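Local coordinates for protein putative glycosyl hydrolase (Bacteroides thetaiotaomicron VPI-5482, PDB 3K11) that probably hydrolyses glycosidic bonds as a member of glycoside hydrolase family 88, its substrate not being established, at residues S133-L136 / Q137-T140; L164-D167 / G168-Q171; D280-P283 / E284-Q288. One frame throughout, in Å; residues are numbered along the deposited sequence.

Interaction 1 of 3, residues S133-L136 / Q137-T140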
loop_
_atom_site.group_PDB
_atom_site.type_symbol
_atom_site.label_atom_id
_atom_site.label_comp_id
_atom_site.label_asym_id
_atom_site.label_seq_id
_atom_site.Cartn_x
_atom_site.Cartn_y
_atom_site.Cartn_z
ATOM N N SER A 133 35.156 -28.646 6.097
ATOM C CA SER A 133 34.652 -27.603 5.211
ATOM C C SER A 133 34.545 -26.231 5.888
ATOM O O SER A 133 34.640 -25.194 5.220
ATOM C CB SER A 133 33.290 -28.008 4.684
ATOM O OG SER A 133 32.383 -28.127 5.767
ATOM N N GLN A 134 34.363 -26.190 7.213
ATOM C CA GLN A 134 34.288 -24.899 7.908
ATOM C C GLN A 134 35.643 -24.221 7.880
ATOM O O GLN A 134 35.755 -22.985 7.863
ATOM C CB GLN A 134 33.797 -25.077 9.355
ATOM C CG GLN A 134 32.327 -25.494 9.434
ATOM C CD GLN A 134 31.730 -25.363 10.835
ATOM O OE1 GLN A 134 32.250 -24.621 11.671
ATOM N NE2 GLN A 134 30.612 -26.062 11.080
ATOM N N LEU A 135 36.699 -25.020 7.892
ATOM C CA LEU A 135 38.034 -24.459 7.824
ATOM C C LEU A 135 38.397 -24.018 6.417
ATOM O O LEU A 135 39.179 -23.071 6.240
ATOM C CB LEU A 135 39.078 -25.412 8.427
ATOM C CG LEU A 135 39.312 -25.117 9.902
ATOM C CD1 LEU A 135 40.026 -23.770 10.062
ATOM C CD2 LEU A 135 38.067 -25.234 10.812
ATOM N N LEU A 136 37.844 -24.676 5.413
ATOM C CA LEU A 136 38.089 -24.228 4.058
ATOM C C LEU A 136 37.474 -22.847 3.790
ATOM O O LEU A 136 37.970 -22.085 2.954
ATOM C CB LEU A 136 37.611 -25.283 3.037
ATOM C CG LEU A 136 38.458 -26.571 3.064
ATOM C CD1 LEU A 136 37.862 -27.532 2.074
ATOM C CD2 LEU A 136 39.940 -26.355 2.776
ATOM N N GLN A 137 36.413 -22.507 4.517
ATOM C CA GLN A 137 35.773 -21.218 4.370
ATOM C C GLN A 137 36.730 -20.143 4.899
ATOM O O GLN A 137 36.883 -19.093 4.291
ATOM C CB GLN A 137 34.449 -21.177 5.146
ATOM C CG GLN A 137 33.713 -19.909 4.895
ATOM C CD GLN A 137 32.373 -19.775 5.583
ATOM O OE1 GLN A 137 32.203 -20.207 6.729
ATOM N NE2 GLN A 137 31.433 -19.106 4.914
ATOM N N ILE A 138 37.367 -20.446 6.023
ATOM C CA ILE A 138 38.292 -19.528 6.688
ATOM C C ILE A 138 39.564 -19.423 5.900
ATOM O O ILE A 138 40.094 -18.336 5.703
ATOM C CB ILE A 138 38.604 -20.006 8.134
ATOM C CG1 ILE A 138 37.320 -19.919 8.988
ATOM C CG2 ILE A 138 39.770 -19.208 8.756
ATOM C CD1 ILE A 138 37.273 -20.790 10.231
ATOM N N LEU A 139 40.096 -20.561 5.460
ATOM C CA LEU A 139 41.422 -20.586 4.822
ATOM C C LEU A 139 41.401 -20.178 3.357
ATOM O O LEU A 139 42.333 -19.526 2.881
ATOM C CB LEU A 139 42.062 -21.977 4.936
ATOM C CG LEU A 139 42.397 -22.462 6.357
ATOM C CD1 LEU A 139 42.695 -23.959 6.300
ATOM C CD2 LEU A 139 43.537 -21.649 6.968
ATOM N N THR A 140 40.354 -20.569 2.657
ATOM C CA THR A 140 40.243 -20.341 1.240
ATOM C C THR A 140 38.850 -19.774 0.937
ATOM O O THR A 140 38.033 -20.430 0.316
ATOM C CB THR A 140 40.493 -21.644 0.440
ATOM O OG1 THR A 140 39.620 -22.679 0.941
ATOM C CG2 THR A 140 41.931 -22.099 0.580
HETATM O O HOH W 1 33.580 -21.531 8.648
#
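Leu-136 and Thr-140 close the C-terminal end of the short helix 133-139, a local contact between side chains and backbone four residues apart, in a mostly helical chain consistent with the alpha/alpha barrel of family 88. The carbonyl O of Leu-136 is gripped twice by Thr-140, which is the first residue after the helix to leave helical torsions. The backbone N of Thr-140 donates to Leu-136 O at 2.8 Å, coming from above the carbonyl plane, while Thr-140 OG1 donates to the same Leu-136 O at 2.7 Å from nearer that plane. What brings the hydroxyl there is its first torsion (chi1 53°), which sets OG1 between the backbone N and the carbonyl carbon of its own residue. The side chains of Leu-136 and Thr-140 lie alongside each other, with Leu-136 CB 3.9 Å from Thr-140 OG1. A valine in place of Thr-140 would probably leave Leu-136 O with the backbone N as its one remaining donor from this residue and the helix end less firmly fixed. One residue earlier in the same helical series, Leu-139 N bonds to Leu-135 O at 2.8 Å, and the methyl carbon CD1 of Leu-135 meets CD1 of Ile-138 at 4.1 Å, the two chains pointing the same way. On the polar flank a water donates both to the carbonyl O of Gln-134 and to OE1 of Gln-137, whose extended chain (CG anti to the backbone N, chi1 -174°) also carries NE2 to Asp-146. The apolar side is covered by helix 101-128, where Phe-121 meets Leu-135, Tyr-125 meets Leu-136 and Leu-114 meets Ile-138. Leu-72 of strand 70-72 also touches Leu-135, while Ile-138 reaches across to Leu-169 and Tyr-173 of helix 167-180.

Interaction 2 of 3, residues L164-D167 / G168-Q171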
loop_
_atom_site.group_PDB
_atom_site.type_symbol
_atom_site.label_atom_id
_atom_site.label_comp_id
_atom_site.label_asym_id
_atom_site.label_seq_id
_atom_site.Cartn_x
_atom_site.Cartn_y
_atom_site.Cartn_z
ATOM N N LEU A 164 45.821 -9.807 20.448
ATOM C CA LEU A 164 44.899 -10.722 19.746
ATOM C C LEU A 164 45.571 -11.204 18.456
ATOM O O LEU A 164 45.789 -10.402 17.531
ATOM C CB LEU A 164 43.595 -9.986 19.431
ATOM C CG LEU A 164 42.511 -10.858 18.814
ATOM C CD1 LEU A 164 42.017 -11.925 19.797
ATOM C CD2 LEU A 164 41.325 -9.994 18.276
ATOM N N PRO A 165 45.919 -12.503 18.369
ATOM C CA PRO A 165 46.773 -12.930 17.270
ATOM C C PRO A 165 46.046 -13.270 15.958
ATOM O O PRO A 165 46.290 -14.322 15.351
ATOM C CB PRO A 165 47.508 -14.131 17.885
ATOM C CG PRO A 165 46.468 -14.752 18.701
ATOM C CD PRO A 165 45.639 -13.626 19.285
ATOM N N VAL A 166 45.245 -12.324 15.472
ATOM C CA VAL A 166 44.403 -12.533 14.293
ATOM C C VAL A 166 44.923 -11.861 13.016
ATOM O O VAL A 166 44.247 -11.875 11.976
ATOM C CB VAL A 166 42.949 -12.104 14.569
ATOM C CG1 VAL A 166 42.268 -13.042 15.563
ATOM C CG2 VAL A 166 42.845 -10.637 14.988
ATOM N N ASP A 167 46.160 -11.358 13.026
ATOM C CA ASP A 167 46.656 -10.687 11.823
ATOM C C ASP A 167 46.725 -11.637 10.641
ATOM O O ASP A 167 46.390 -11.243 9.535
ATOM C CB ASP A 167 48.021 -10.051 12.023
ATOM C CG ASP A 167 48.449 -9.247 10.790
ATOM O OD1 ASP A 167 47.778 -8.245 10.471
ATOM O OD2 ASP A 167 49.413 -9.658 10.108
ATOM N N GLY A 168 47.136 -12.885 10.851
ATOM C CA GLY A 168 47.217 -13.811 9.720
ATOM C C GLY A 168 45.851 -14.036 9.085
ATOM O O GLY A 168 45.695 -14.012 7.845
ATOM N N LEU A 169 44.823 -14.172 9.922
ATOM C CA LEU A 169 43.468 -14.381 9.403
ATOM C C LEU A 169 42.961 -13.136 8.685
ATOM O O LEU A 169 42.346 -13.243 7.635
ATOM C CB LEU A 169 42.496 -14.778 10.527
ATOM C CG LEU A 169 42.761 -16.157 11.161
ATOM C CD1 LEU A 169 42.078 -16.278 12.498
ATOM C CD2 LEU A 169 42.244 -17.199 10.201
ATOM N N ILE A 170 43.192 -11.969 9.282
ATOM C CA ILE A 170 42.803 -10.686 8.692
ATOM C C ILE A 170 43.480 -10.515 7.338
ATOM O O ILE A 170 42.833 -10.184 6.340
ATOM C CB ILE A 170 43.144 -9.478 9.598
ATOM C CG1 ILE A 170 42.273 -9.440 10.841
ATOM C CG2 ILE A 170 43.076 -8.153 8.832
ATOM C CD1 ILE A 170 42.780 -8.464 11.910
ATOM N N GLN A 171 44.778 -10.755 7.264
ATOM C CA GLN A 171 45.461 -10.559 5.963
ATOM C C GLN A 171 44.929 -11.502 4.898
ATOM O O GLN A 171 44.750 -11.103 3.729
ATOM C CB GLN A 171 46.979 -10.718 6.090
ATOM C CG GLN A 171 47.666 -9.701 7.050
ATOM C CD GLN A 171 47.526 -8.276 6.634
ATOM O OE1 GLN A 171 47.348 -7.981 5.453
ATOM N NE2 GLN A 171 47.561 -7.359 7.606
HETATM O O HOH W 2 45.758 -15.193 12.648
HETATM O O HOH W 3 48.882 -13.729 13.160
#
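Asp-167 and Gln-171 cross at an angle on the first turn of helix 167-180, with the carboxylate and amide planes turned 55° apart. Gln-171 NE2 reaches OD1 of Asp-167 at 3.0 Å in an almost straight bond (173° at the hydrogen). The carboxylate oxygen is met on its syn side, a little out of the carboxylate plane, whereas it lies nearly within the plane of the donating amide. The first torsion of Gln-171 (-61°) puts its CG 3.5 Å from Asp-167 OD2, and a bend at chi2 then brings the amide round to OD1. In the backbone, Gln-171 N donates to the carbonyl O of Asp-167. The neighbouring flank of the turn is apolar: Val-166, at the N-cap position, lays CG2 obliquely across CD1 of Ile-170 at 3.8 Å, while Ile-170 N bonds to Val-166 O at 2.9 Å. Met-154 of helix 148-160 packs against Leu-169 and Ile-170. Ahead of the helix, Pro-165 centres an inverse gamma turn, and a water that donates to its carbonyl O accepts from Leu-169 N at 3.1 Å. Another water accepts from Gly-168 N, so solvent serves two amides of the opening turn. Tyr-217 of helix 202-217 also bonds to Asp-167 OD1; two neutral partners thus hold this oxygen, and the acid, lying at the helix N-terminus, is likely to be favoured as the carboxylate.

Interaction 3 of 3, residues D280-P283 / E284-Q288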
loop_
_atom_site.group_PDB
_atom_site.type_symbol
_atom_site.label_atom_id
_atom_site.label_comp_id
_atom_site.label_asym_id
_atom_site.label_seq_id
_atom_site.Cartn_x
_atom_site.Cartn_y
_atom_site.Cartn_z
ATOM N N ASP A 280 30.744 5.371 10.960
ATOM C CA ASP A 280 31.551 5.226 12.167
ATOM C C ASP A 280 33.019 5.470 11.889
ATOM O O ASP A 280 33.765 5.826 12.783
ATOM C CB ASP A 280 31.412 3.807 12.730
ATOM C CG ASP A 280 30.097 3.580 13.487
ATOM O OD1 ASP A 280 29.385 4.560 13.850
ATOM O OD2 ASP A 280 29.797 2.375 13.763
ATOM N N VAL A 281 33.462 5.248 10.657
ATOM C CA VAL A 281 34.909 5.324 10.331
ATOM C C VAL A 281 35.300 6.645 9.662
ATOM O O VAL A 281 36.360 7.211 9.936
ATOM C CB VAL A 281 35.294 4.149 9.427
ATOM C CG1 VAL A 281 36.718 4.256 8.967
ATOM C CG2 VAL A 281 35.091 2.788 10.153
ATOM N N LEU A 282 34.463 7.148 8.758
ATOM C CA LEU A 282 34.823 8.341 8.007
ATOM C C LEU A 282 35.072 9.529 8.915
ATOM O O LEU A 282 34.246 9.819 9.770
ATOM C CB LEU A 282 33.708 8.794 7.043
ATOM C CG LEU A 282 33.381 7.888 5.856
ATOM C CD1 LEU A 282 32.278 8.522 5.009
ATOM C CD2 LEU A 282 34.682 7.558 5.006
ATOM N N PRO A 283 36.157 10.260 8.662
ATOM C CA PRO A 283 36.364 11.563 9.301
ATOM C C PRO A 283 35.161 12.431 9.070
ATOM O O PRO A 283 34.543 12.333 8.023
ATOM C CB PRO A 283 37.576 12.120 8.562
ATOM C CG PRO A 283 38.330 10.913 8.123
ATOM C CD PRO A 283 37.291 9.877 7.797
ATOM N N GLU A 284 34.842 13.317 10.009
ATOM C CA GLU A 284 33.643 14.113 9.849
ATOM C C GLU A 284 33.756 15.133 8.733
ATOM O O GLU A 284 32.743 15.547 8.215
ATOM C CB GLU A 284 33.283 14.805 11.144
ATOM C CG GLU A 284 32.981 13.774 12.216
ATOM C CD GLU A 284 31.874 14.193 13.146
ATOM O OE1 GLU A 284 31.782 15.402 13.461
ATOM O OE2 GLU A 284 31.107 13.298 13.568
ATOM N N ASP A 285 34.991 15.428 8.324
ATOM C CA ASP A 285 35.246 16.332 7.201
ATOM C C ASP A 285 35.631 15.601 5.909
ATOM O O ASP A 285 36.133 16.242 4.976
ATOM C CB ASP A 285 36.286 17.366 7.599
ATOM C CG ASP A 285 37.646 16.771 7.864
ATOM O OD1 ASP A 285 37.800 15.524 7.890
ATOM O OD2 ASP A 285 38.606 17.579 8.046
ATOM N N TYR A 286 35.350 14.301 5.831
ATOM C CA TYR A 286 35.702 13.549 4.649
ATOM C C TYR A 286 34.927 14.154 3.482
ATOM O O TYR A 286 33.712 14.391 3.605
ATOM C CB TYR A 286 35.441 12.063 4.824
ATOM C CG TYR A 286 36.120 11.273 3.734
ATOM C CD1 TYR A 286 37.452 10.994 3.816
ATOM C CD2 TYR A 286 35.420 10.832 2.620
ATOM C CE1 TYR A 286 38.125 10.312 2.810
ATOM C CE2 TYR A 286 36.078 10.115 1.594
ATOM C CZ TYR A 286 37.433 9.873 1.696
ATOM O OH TYR A 286 38.159 9.202 0.724
ATOM N N PRO A 287 35.607 14.380 2.337
ATOM C CA PRO A 287 34.916 15.151 1.289
ATOM C C PRO A 287 33.687 14.503 0.702
ATOM O O PRO A 287 32.782 15.225 0.303
ATOM C CB PRO A 287 36.024 15.384 0.234
ATOM C CG PRO A 287 37.060 14.452 0.523
ATOM C CD PRO A 287 37.009 14.106 1.970
ATOM N N GLN A 288 33.633 13.167 0.636
ATOM C CA GLN A 288 32.379 12.524 0.173
ATOM C C GLN A 288 31.372 12.153 1.303
ATOM O O GLN A 288 30.333 11.545 1.035
ATOM C CB GLN A 288 32.721 11.268 -0.644
ATOM C CG GLN A 288 33.184 11.559 -2.091
ATOM C CD GLN A 288 34.391 12.473 -2.165
ATOM O OE1 GLN A 288 35.515 12.081 -1.836
ATOM N NE2 GLN A 288 34.157 13.722 -2.618
#
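Leu-282 meets Tyr-286 just beyond helix 265-281, in the surface connection that leads to helix 289-304. Before it, Asp-280 OD1 is hydrogen-bonded to His-338 and Val-281 packs on helices 222-240 and 202-217. Leu-282, in the loop that follows, sets its CD2 methyl over one face of the Tyr-286 ring, 4.1 Å from ring atom CD2 and displaced toward the rim; the two side chains cross at a slant. On the opposite face lies CD of Pro-287, the next residue in the chain, so the ring is held between a leucine methyl and a proline methylene. CB of Tyr-286 points toward the first segment, and chi1 (-166°) sets CG anti to the backbone N, which brings the ring beside Leu-282 CD2. The same leucine also touches Val-230 of helix 222-240, and the tyrosine reaches Ala-227 there.

Pro-283 opens a type I beta turn that ends at Tyr-286. The turn is closed by Tyr-286 N, which donates to Pro-283 O at 3.1 Å from well above the carbonyl plane. Alongside that bond, the proline and tyrosine side chains point the same way, with Pro-283 CD 4.1 Å from Tyr-286 CB. On the proline's other flank, CB comes within 3.5 Å of OD1 of Asp-285, a carboxylate at one of the turn's two central positions. The other, Glu-284, has a bent chain whose OE2 makes a long, weak ion pair with Arg-289.

How the interactions relate
Interactions 1 and 2 are partly buried helix-end contacts, the first at the C-terminus of helix 133-139 and the second at the N-terminus of helix 167-180. They touch directly, with Ile-138 CG2 packed 3.5 Å from Leu-169 CD2, but interaction 1 packs on helix 101-128, whereas the contacting residues of interaction 2 lie against helices 148-160 and 202-217. Interaction 3 lies at the surface, its centre about 26 Å from that of interaction 2, and joins helices 265-281 and 289-304. Their chemistry differs accordingly: a hydroxyl doubles a backbone bond in interaction 1, an amide-carboxylate bond spans a helical turn in interaction 2, and ring packing accompanies a beta turn in interaction 3.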